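Local coordinates for protein beta-agarase D (Zobellia galactanivorans, PDB 4ASM) that cleaves the beta-1,4-linkages of agarose at random with retention of anomeric configuration, here as the catalytic GH16 domain of a secreted beta-agarase, at residues Val139-Trp151 with Asp162-Asn176. Sequence-based numbering, arbitrary orientation.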
ATOM      1  N   VAL A 139       0.370  -9.188  -9.048  1.00  5.96           N
ATOM      2  CA  VAL A 139      -0.517  -8.103  -9.462  1.00  6.00           C
ATOM      3  C   VAL A 139      -0.027  -7.421 -10.734  1.00  5.70           C
ATOM      4  O   VAL A 139       1.172  -7.177 -10.866  1.00  5.57           O
ATOM      5  CB  VAL A 139      -0.670  -7.069  -8.312  1.00  6.50           C
ATOM      6  CG1 VAL A 139       0.699  -6.574  -7.794  1.00  7.03           C
ATOM      7  CG2 VAL A 139      -1.581  -5.915  -8.727  1.00  6.75           C
ATOM      8  N   LYS A 140      -0.950  -7.155 -11.666  1.00  5.88           N
ATOM      9  CA  LYS A 140      -0.647  -6.310 -12.803  1.00  6.92           C
ATOM     10  C   LYS A 140      -0.987  -4.887 -12.395  1.00  6.33           C
ATOM     11  O   LYS A 140      -2.169  -4.513 -12.316  1.00  6.69           O
ATOM     12  CB  LYS A 140      -1.465  -6.712 -14.017  1.00  7.73           C
ATOM     13  CG  LYS A 140      -1.083  -5.938 -15.281  1.00  8.64           C
ATOM     14  CD  LYS A 140      -1.898  -6.388 -16.465  1.00 13.13           C
ATOM     15  CE  LYS A 140      -1.429  -5.726 -17.749  1.00 17.64           C
ATOM     16  NZ  LYS A 140      -2.273  -6.162 -18.912  1.00 21.64           N
ATOM     17  N   VAL A 141       0.061  -4.099 -12.154  1.00  6.65           N
ATOM     18  CA  VAL A 141      -0.110  -2.695 -11.772  1.00  6.37           C
ATOM     19  C   VAL A 141      -0.894  -1.969 -12.870  1.00  6.72           C
ATOM     20  O   VAL A 141      -0.622  -2.169 -14.060  1.00  6.23           O
ATOM     21  CB  VAL A 141       1.277  -2.039 -11.573  1.00  6.11           C
ATOM     22  CG1 VAL A 141       1.152  -0.553 -11.237  1.00  6.92           C
ATOM     23  CG2 VAL A 141       2.080  -2.807 -10.495  1.00  6.66           C
ATOM     24  N   MET A 142      -1.855  -1.120 -12.504  1.00  6.55           N
ATOM     25  CA  MET A 142      -2.604  -0.384 -13.518  1.00  7.78           C
ATOM     26  C   MET A 142      -1.716   0.553 -14.310  1.00  6.93           C
ATOM     27  O   MET A 142      -0.942   1.322 -13.730  1.00  6.72           O
ATOM     28  CB  MET A 142      -3.715   0.442 -12.913  1.00  8.30           C
ATOM     29  CG  MET A 142      -4.794  -0.339 -12.293  1.00  9.88           C
ATOM     30  SD  MET A 142      -6.210   0.744 -11.917  1.00 12.73           S
ATOM     31  CE  MET A 142      -5.372   1.816 -10.745  1.00 15.06           C
ATOM     32  N   ASN A 143      -1.891   0.522 -15.631  1.00  7.36           N
ATOM     33  CA  ASN A 143      -1.256   1.489 -16.518  1.00  7.26           C
ATOM     34  C   ASN A 143      -2.031   2.816 -16.491  1.00  6.78           C
ATOM     35  O   ASN A 143      -2.627   3.246 -17.483  1.00  7.02           O
ATOM     36  CB  ASN A 143      -1.164   0.939 -17.942  1.00  7.39           C
ATOM     37  CG  ASN A 143      -0.298   1.801 -18.812  1.00  9.71           C
ATOM     38  OD1 ASN A 143       0.602   2.483 -18.318  1.00 11.14           O
ATOM     39  ND2 ASN A 143      -0.579   1.810 -20.103  1.00 14.16           N
ATOM     40  N   SER A 144      -2.020   3.437 -15.316  1.00  7.06           N
ATOM     41  CA  SER A 144      -2.848   4.597 -14.985  1.00  6.77           C
ATOM     42  C   SER A 144      -2.087   5.455 -14.005  1.00  6.38           C
ATOM     43  O   SER A 144      -1.242   4.959 -13.272  1.00  6.62           O
ATOM     44  CB  SER A 144      -4.127   4.137 -14.286  1.00  6.64           C
ATOM     45  OG  SER A 144      -4.986   5.215 -13.980  1.00  7.70           O
ATOM     46  N   THR A 145      -2.397   6.752 -13.993  1.00  6.42           N
ATOM     47  CA  THR A 145      -1.802   7.646 -13.006  1.00  6.52           C
ATOM     48  C   THR A 145      -2.453   7.488 -11.626  1.00  6.76           C
ATOM     49  O   THR A 145      -1.975   8.069 -10.654  1.00  6.55           O
ATOM     50  CB  THR A 145      -1.911   9.104 -13.443  1.00  6.24           C
ATOM     51  OG1 THR A 145      -3.299   9.435 -13.559  1.00  7.26           O
ATOM     52  CG2 THR A 145      -1.258   9.288 -14.813  1.00  7.81           C
ATOM     53  N   LEU A 146      -3.555   6.738 -11.555  1.00  5.97           N
ATOM     54  CA  LEU A 146      -4.176   6.365 -10.271  1.00  5.91           C
ATOM     55  C   LEU A 146      -3.292   5.437  -9.465  1.00  5.98           C
ATOM     56  O   LEU A 146      -2.393   4.783 -10.001  1.00  6.06           O
ATOM     57  CB  LEU A 146      -5.500   5.632 -10.520  1.00  6.68           C
ATOM     58  CG  LEU A 146      -6.579   6.466 -11.191  1.00  5.60           C
ATOM     59  CD1 LEU A 146      -7.711   5.556 -11.633  1.00  8.45           C
ATOM     60  CD2 LEU A 146      -7.100   7.571 -10.286  1.00  6.23           C
ATOM     61  N   ALA A 147      -3.578   5.367  -8.162  1.00  5.09           N
ATOM     62  CA  ALA A 147      -2.833   4.497  -7.253  1.00  5.87           C
ATOM     63  C   ALA A 147      -3.374   3.070  -7.297  1.00  5.97           C
ATOM     64  O   ALA A 147      -4.588   2.849  -7.119  1.00  6.83           O
ATOM     65  CB  ALA A 147      -2.921   5.031  -5.826  1.00  6.02           C
ATOM     66  N   SER A 148      -2.463   2.128  -7.551  1.00  5.19           N
ATOM     67  CA  SER A 148      -2.701   0.690  -7.379  1.00  5.05           C
ATOM     68  C   SER A 148      -2.246   0.349  -5.971  1.00  5.20           C
ATOM     69  O   SER A 148      -1.046   0.491  -5.657  1.00  5.48           O
ATOM     70  CB  SER A 148      -1.882  -0.096  -8.403  1.00  5.56           C
ATOM     71  OG  SER A 148      -2.309   0.189  -9.729  1.00  6.27           O
ATOM     72  N   ASP A 149      -3.193  -0.061  -5.116  1.00  5.10           N
ATOM     73  CA  ASP A 149      -2.938  -0.194  -3.669  1.00  5.04           C
ATOM     74  C   ASP A 149      -3.233  -1.578  -3.128  1.00  5.08           C
ATOM     75  O   ASP A 149      -4.332  -2.128  -3.355  1.00  5.11           O
ATOM     76  CB  ASP A 149      -3.811   0.780  -2.849  1.00  5.81           C
ATOM     77  CG  ASP A 149      -3.560   2.242  -3.165  1.00  5.66           C
ATOM     78  OD1 ASP A 149      -2.406   2.633  -3.431  1.00  6.43           O
ATOM     79  OD2 ASP A 149      -4.565   3.019  -3.088  1.00  6.05           O
ATOM     80  N   ILE A 150      -2.267  -2.136  -2.395  1.00  4.87           N
ATOM     81  CA  ILE A 150      -2.488  -3.343  -1.589  1.00  4.82           C
ATOM     82  C   ILE A 150      -1.911  -3.014  -0.236  1.00  4.34           C
ATOM     83  O   ILE A 150      -0.737  -2.645  -0.130  1.00  4.55           O
ATOM     84  CB  ILE A 150      -1.776  -4.576  -2.173  1.00  4.25           C
ATOM     85  CG1 ILE A 150      -2.281  -4.839  -3.598  1.00  5.21           C
ATOM     86  CG2 ILE A 150      -1.979  -5.767  -1.248  1.00  4.99           C
ATOM     87  CD1 ILE A 150      -1.574  -5.982  -4.325  1.00  6.86           C
ATOM     88  N   TRP A 151      -2.734  -3.080   0.803  1.00  4.80           N
ATOM     89  CA  TRP A 151      -2.275  -2.542   2.076  1.00  5.00           C
ATOM     90  C   TRP A 151      -2.989  -3.151   3.276  1.00  5.28           C
ATOM     91  O   TRP A 151      -3.941  -3.927   3.111  1.00  5.38           O
ATOM     92  CB  TRP A 151      -2.374  -1.003   2.059  1.00  5.88           C
ATOM     93  CG  TRP A 151      -3.713  -0.409   1.679  1.00  6.36           C
ATOM     94  CD1 TRP A 151      -4.408  -0.583   0.501  1.00  6.17           C
ATOM     95  CD2 TRP A 151      -4.486   0.498   2.470  1.00  5.82           C
ATOM     96  NE1 TRP A 151      -5.565   0.161   0.530  1.00  7.85           N
ATOM     97  CE2 TRP A 151      -5.637   0.830   1.727  1.00  5.89           C
ATOM     98  CE3 TRP A 151      -4.314   1.060   3.742  1.00  6.20           C
ATOM     99  CZ2 TRP A 151      -6.623   1.695   2.220  1.00  7.48           C
ATOM    100  CZ3 TRP A 151      -5.270   1.931   4.234  1.00  8.23           C
ATOM    101  CH2 TRP A 151      -6.417   2.255   3.466  1.00  7.13           C
ATOM    102  N   ASP A 162       1.745  -0.733   4.346  1.00  5.88           N
ATOM    103  CA  ASP A 162       1.416  -0.920   2.942  1.00  6.91           C
ATOM    104  C   ASP A 162       2.266  -2.032   2.357  1.00  7.31           C
ATOM    105  O   ASP A 162       3.407  -2.251   2.788  1.00  7.78           O
ATOM    106  CB  ASP A 162       1.598   0.375   2.155  1.00  6.86           C
ATOM    107  CG  ASP A 162       0.711   1.470   2.650  1.00  9.38           C
ATOM    108  OD1 ASP A 162      -0.308   1.168   3.311  1.00  7.68           O
ATOM    109  OD2 ASP A 162       1.041   2.634   2.409  1.00 16.10           O
ATOM    110  N   ILE A 163       1.684  -2.743   1.396  1.00  6.78           N
ATOM    111  CA  ILE A 163       2.431  -3.683   0.574  1.00  7.02           C
ATOM    112  C   ILE A 163       2.830  -2.945  -0.705  1.00  6.32           C
ATOM    113  O   ILE A 163       4.018  -2.867  -1.037  1.00  5.98           O
ATOM    114  CB  ILE A 163       1.628  -4.954   0.298  1.00  8.05           C
ATOM    115  CG1 ILE A 163       1.551  -5.786   1.589  1.00 11.56           C
ATOM    116  CG2 ILE A 163       2.330  -5.782  -0.759  1.00  7.50           C
ATOM    117  CD1 ILE A 163       0.196  -6.140   2.046  1.00 16.11           C
ATOM    118  N   MET A 164       1.847  -2.395  -1.406  1.00  4.82           N
ATOM    119  CA  MET A 164       2.132  -1.625  -2.612  1.00  5.70           C
ATOM    120  C   MET A 164       1.302  -0.343  -2.643  1.00  5.49           C
ATOM    121  O   MET A 164       0.091  -0.371  -2.398  1.00  5.11           O
ATOM    122  CB  MET A 164       1.809  -2.455  -3.845  1.00  5.76           C
ATOM    123  CG  MET A 164       1.988  -1.675  -5.167  1.00  6.63           C
ATOM    124  SD  MET A 164       1.639  -2.657  -6.646  1.00  8.67           S
ATOM    125  CE  MET A 164      -0.120  -2.958  -6.444  1.00  9.52           C
ATOM    126  N   GLU A 165       1.959   0.780  -2.963  1.00  4.92           N
ATOM    127  CA  GLU A 165       1.284   2.014  -3.367  1.00  5.43           C
ATOM    128  C   GLU A 165       2.058   2.464  -4.599  1.00  5.69           C
ATOM    129  O   GLU A 165       3.239   2.851  -4.485  1.00  5.76           O
ATOM    130  CB  GLU A 165       1.362   3.075  -2.268  1.00  5.51           C
ATOM    131  CG  GLU A 165       0.784   4.415  -2.659  1.00  6.38           C
ATOM    132  CD  GLU A 165       0.717   5.350  -1.477  1.00  8.78           C
ATOM    133  OE1 GLU A 165       1.787   5.592  -0.880  1.00  8.36           O
ATOM    134  OE2 GLU A 165      -0.392   5.831  -1.130  1.00  9.50           O
ATOM    135  N   CYS A 166       1.435   2.356  -5.774  1.00  4.73           N
ATOM    136  CA  CYS A 166       2.142   2.595  -7.023  1.00  4.93           C
ATOM    137  C   CYS A 166       1.243   3.343  -7.993  1.00  5.37           C
ATOM    138  O   CYS A 166       0.124   2.935  -8.233  1.00  5.44           O
ATOM    139  CB  CYS A 166       2.574   1.251  -7.620  1.00  5.22           C
ATOM    140  SG  CYS A 166       3.539   1.439  -9.157  1.00  6.07           S
ATOM    141  N   TYR A 167       1.745   4.460  -8.518  1.00  5.20           N
ATOM    142  CA  TYR A 167       1.053   5.234  -9.554  1.00  5.57           C
ATOM    143  C   TYR A 167       1.764   4.931 -10.855  1.00  6.63           C
ATOM    144  O   TYR A 167       2.601   5.719 -11.325  1.00  6.60           O
ATOM    145  CB  TYR A 167       1.099   6.736  -9.233  1.00  5.73           C
ATOM    146  CG  TYR A 167       0.883   7.014  -7.755  1.00  5.76           C
ATOM    147  CD1 TYR A 167       1.919   6.853  -6.849  1.00  5.74           C
ATOM    148  CD2 TYR A 167      -0.335   7.476  -7.285  1.00  6.28           C
ATOM    149  CE1 TYR A 167       1.751   7.086  -5.496  1.00  8.12           C
ATOM    150  CE2 TYR A 167      -0.524   7.722  -5.903  1.00  6.93           C
ATOM    151  CZ  TYR A 167       0.539   7.523  -5.036  1.00  6.77           C
ATOM    152  OH  TYR A 167       0.416   7.752  -3.667  1.00  8.99           O
ATOM    153  N   GLY A 168       1.447   3.757 -11.405  1.00  6.00           N
ATOM    154  CA  GLY A 168       2.340   3.102 -12.354  1.00  6.37           C
ATOM    155  C   GLY A 168       2.376   3.607 -13.775  1.00  5.72           C
ATOM    156  O   GLY A 168       3.331   3.304 -14.516  1.00  5.17           O
ATOM    157  N   GLY A 169       1.351   4.342 -14.183  1.00  5.92           N
ATOM    158  CA  GLY A 169       1.297   4.818 -15.561  1.00  6.85           C
ATOM    159  C   GLY A 169       1.835   6.229 -15.675  1.00  7.06           C
ATOM    160  O   GLY A 169       1.515   7.091 -14.848  1.00  7.17           O
ATOM    161  N   PRO A 170       2.684   6.490 -16.686  1.00  7.54           N
ATOM    162  CA  PRO A 170       3.193   7.842 -16.842  1.00  7.83           C
ATOM    163  C   PRO A 170       2.172   8.840 -17.358  1.00  7.33           C
ATOM    164  O   PRO A 170       2.424  10.028 -17.308  1.00  7.58           O
ATOM    165  CB  PRO A 170       4.336   7.683 -17.863  1.00  8.36           C
ATOM    166  CG  PRO A 170       3.978   6.481 -18.649  1.00  9.60           C
ATOM    167  CD  PRO A 170       3.279   5.552 -17.656  1.00  7.83           C
ATOM    168  N   GLY A 171       1.036   8.372 -17.850  1.00  6.88           N
ATOM    169  CA  GLY A 171       0.089   9.252 -18.536  1.00  6.93           C
ATOM    170  C   GLY A 171       0.371   9.305 -20.027  1.00  7.35           C
ATOM    171  O   GLY A 171       1.506   9.148 -20.454  1.00  8.54           O
ATOM    172  N   ASN A 172      -0.676   9.535 -20.805  1.00  7.42           N
ATOM    173  CA  ASN A 172      -0.517   9.647 -22.254  1.00  7.62           C
ATOM    174  C   ASN A 172       0.331  10.844 -22.666  1.00  8.90           C
ATOM    175  O   ASN A 172       0.891  10.833 -23.760  1.00 10.36           O
ATOM    176  CB  ASN A 172      -1.872   9.611 -22.964  1.00  8.09           C
ATOM    177  CG  ASN A 172      -2.772  10.796 -22.615  1.00  8.53           C
ATOM    178  OD1 ASN A 172      -2.404  11.705 -21.867  1.00  9.68           O
ATOM    179  ND2 ASN A 172      -3.970  10.785 -23.176  1.00  9.24           N
ATOM    180  N   ASP A 173       0.472  11.835 -21.780  1.00  7.73           N
ATOM    181  CA  ASP A 173       1.353  12.994 -22.013  1.00  8.20           C
ATOM    182  C   ASP A 173       2.585  12.978 -21.098  1.00  8.27           C
ATOM    183  O   ASP A 173       3.298  13.978 -20.993  1.00  8.64           O
ATOM    184  CB  ASP A 173       0.575  14.308 -21.836  1.00  8.79           C
ATOM    185  CG  ASP A 173      -0.031  14.459 -20.438  1.00  8.48           C
ATOM    186  OD1 ASP A 173       0.284  13.612 -19.573  1.00  7.67           O
ATOM    187  OD2 ASP A 173      -0.832  15.398 -20.225  1.00  8.62           O
ATOM    188  N   ASN A 174       2.819  11.855 -20.406  1.00  7.76           N
ATOM    189  CA  ASN A 174       3.970  11.703 -19.506  1.00  7.39           C
ATOM    190  C   ASN A 174       3.992  12.604 -18.272  1.00  6.96           C
ATOM    191  O   ASN A 174       5.019  12.701 -17.616  1.00  7.15           O
ATOM    192  CB  ASN A 174       5.318  11.801 -20.256  1.00  8.68           C
ATOM    193  CG  ASN A 174       5.680  10.519 -20.929  1.00 10.56           C
ATOM    194  OD1 ASN A 174       5.732   9.474 -20.286  1.00 14.93           O
ATOM    195  ND2 ASN A 174       5.920  10.574 -22.228  1.00 14.34           N
ATOM    196  N   ARG A 175       2.848  13.185 -17.922  1.00  7.02           N
ATOM    197  CA  ARG A 175       2.800  14.102 -16.767  1.00  6.63           C
ATOM    198  C   ARG A 175       3.117  13.424 -15.419  1.00  7.28           C
ATOM    199  O   ARG A 175       3.467  14.084 -14.447  1.00  7.63           O
ATOM    200  CB  ARG A 175       1.446  14.797 -16.711  1.00  7.01           C
ATOM    201  CG  ARG A 175       0.296  13.904 -16.317  1.00  6.74           C
ATOM    202  CD  ARG A 175      -0.996  14.652 -16.599  1.00  6.37           C
ATOM    203  NE  ARG A 175      -2.151  13.812 -16.332  1.00  8.21           N
ATOM    204  CZ  ARG A 175      -2.544  12.795 -17.091  1.00  7.18           C
ATOM    205  NH1 ARG A 175      -1.864  12.472 -18.228  1.00 10.83           N
ATOM    206  NH2 ARG A 175      -3.609  12.092 -16.730  1.00  7.99           N
ATOM    207  N   ASN A 176       2.960  12.103 -15.380  1.00  6.59           N
ATOM    208  CA  ASN A 176       3.256  11.290 -14.194  1.00  7.28           C
ATOM    209  C   ASN A 176       4.519  10.420 -14.352  1.00  7.35           C
ATOM    210  O   ASN A 176       4.732   9.491 -13.591  1.00  7.12           O
ATOM    211  CB  ASN A 176       2.045  10.393 -13.895  1.00  6.86           C
ATOM    212  CG  ASN A 176       2.087   9.794 -12.503  1.00  6.35           C
ATOM    213  OD1 ASN A 176       2.232  10.506 -11.515  1.00  7.39           O
ATOM    214  ND2 ASN A 176       1.935   8.469 -12.417  1.00  6.28           N
TER
HETATM  215  O   HOH W   1      -1.289   2.427 -11.011  1.00  6.11           O
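Met-164 is the bump that fills the main hollow between Val-139-Trp-151 and Asp-162-Asn-176. Its chain runs straight as far as SD and then bends (chi3 66°), dropping CE into a pocket made by Val-139, Ser-148 and Ile-150; CE lies 3.9 Å from Val-139 CG1, tip to tip. Beside it Val-141 fits one methyl to each sulfur, CG2 against Met-164 SD and CG1 3.7 Å from Cys-166 SG. Where the Val-141 CG1 methyl and the backbone of Asn-143 and Ser-144 press in, Gly-168 and Gly-169 keep the surface flat: a CB on Gly-168 would run into that methyl, and one on Gly-169 into that backbone. Met-142 O, Leu-146 O, Ser-148 OG and Gly-168 N gather round one water. Strands 147-153 and 159-166 form an antiparallel hairpin of the GH16 beta-jelly roll, with a classic bulge at which Ile-163 N and Met-164 N both grip Ile-150 O, each at 2.9 Å. On the other face Asp-149 and Glu-165, the probable proton donor, lie side by side, Glu-165 OE1 being held by His-184. Farther along, the Thr-145 CG2 methyl sits over the notch between Gly-169 O and Asn-176 CB, 3.6 Å from the latter, and meets one face of the Arg-175 guanidinium. Gly-169 O would probably lose its nearly straight bond from ND2 (2.8 Å, 174°) if Asn-176 were an alanine.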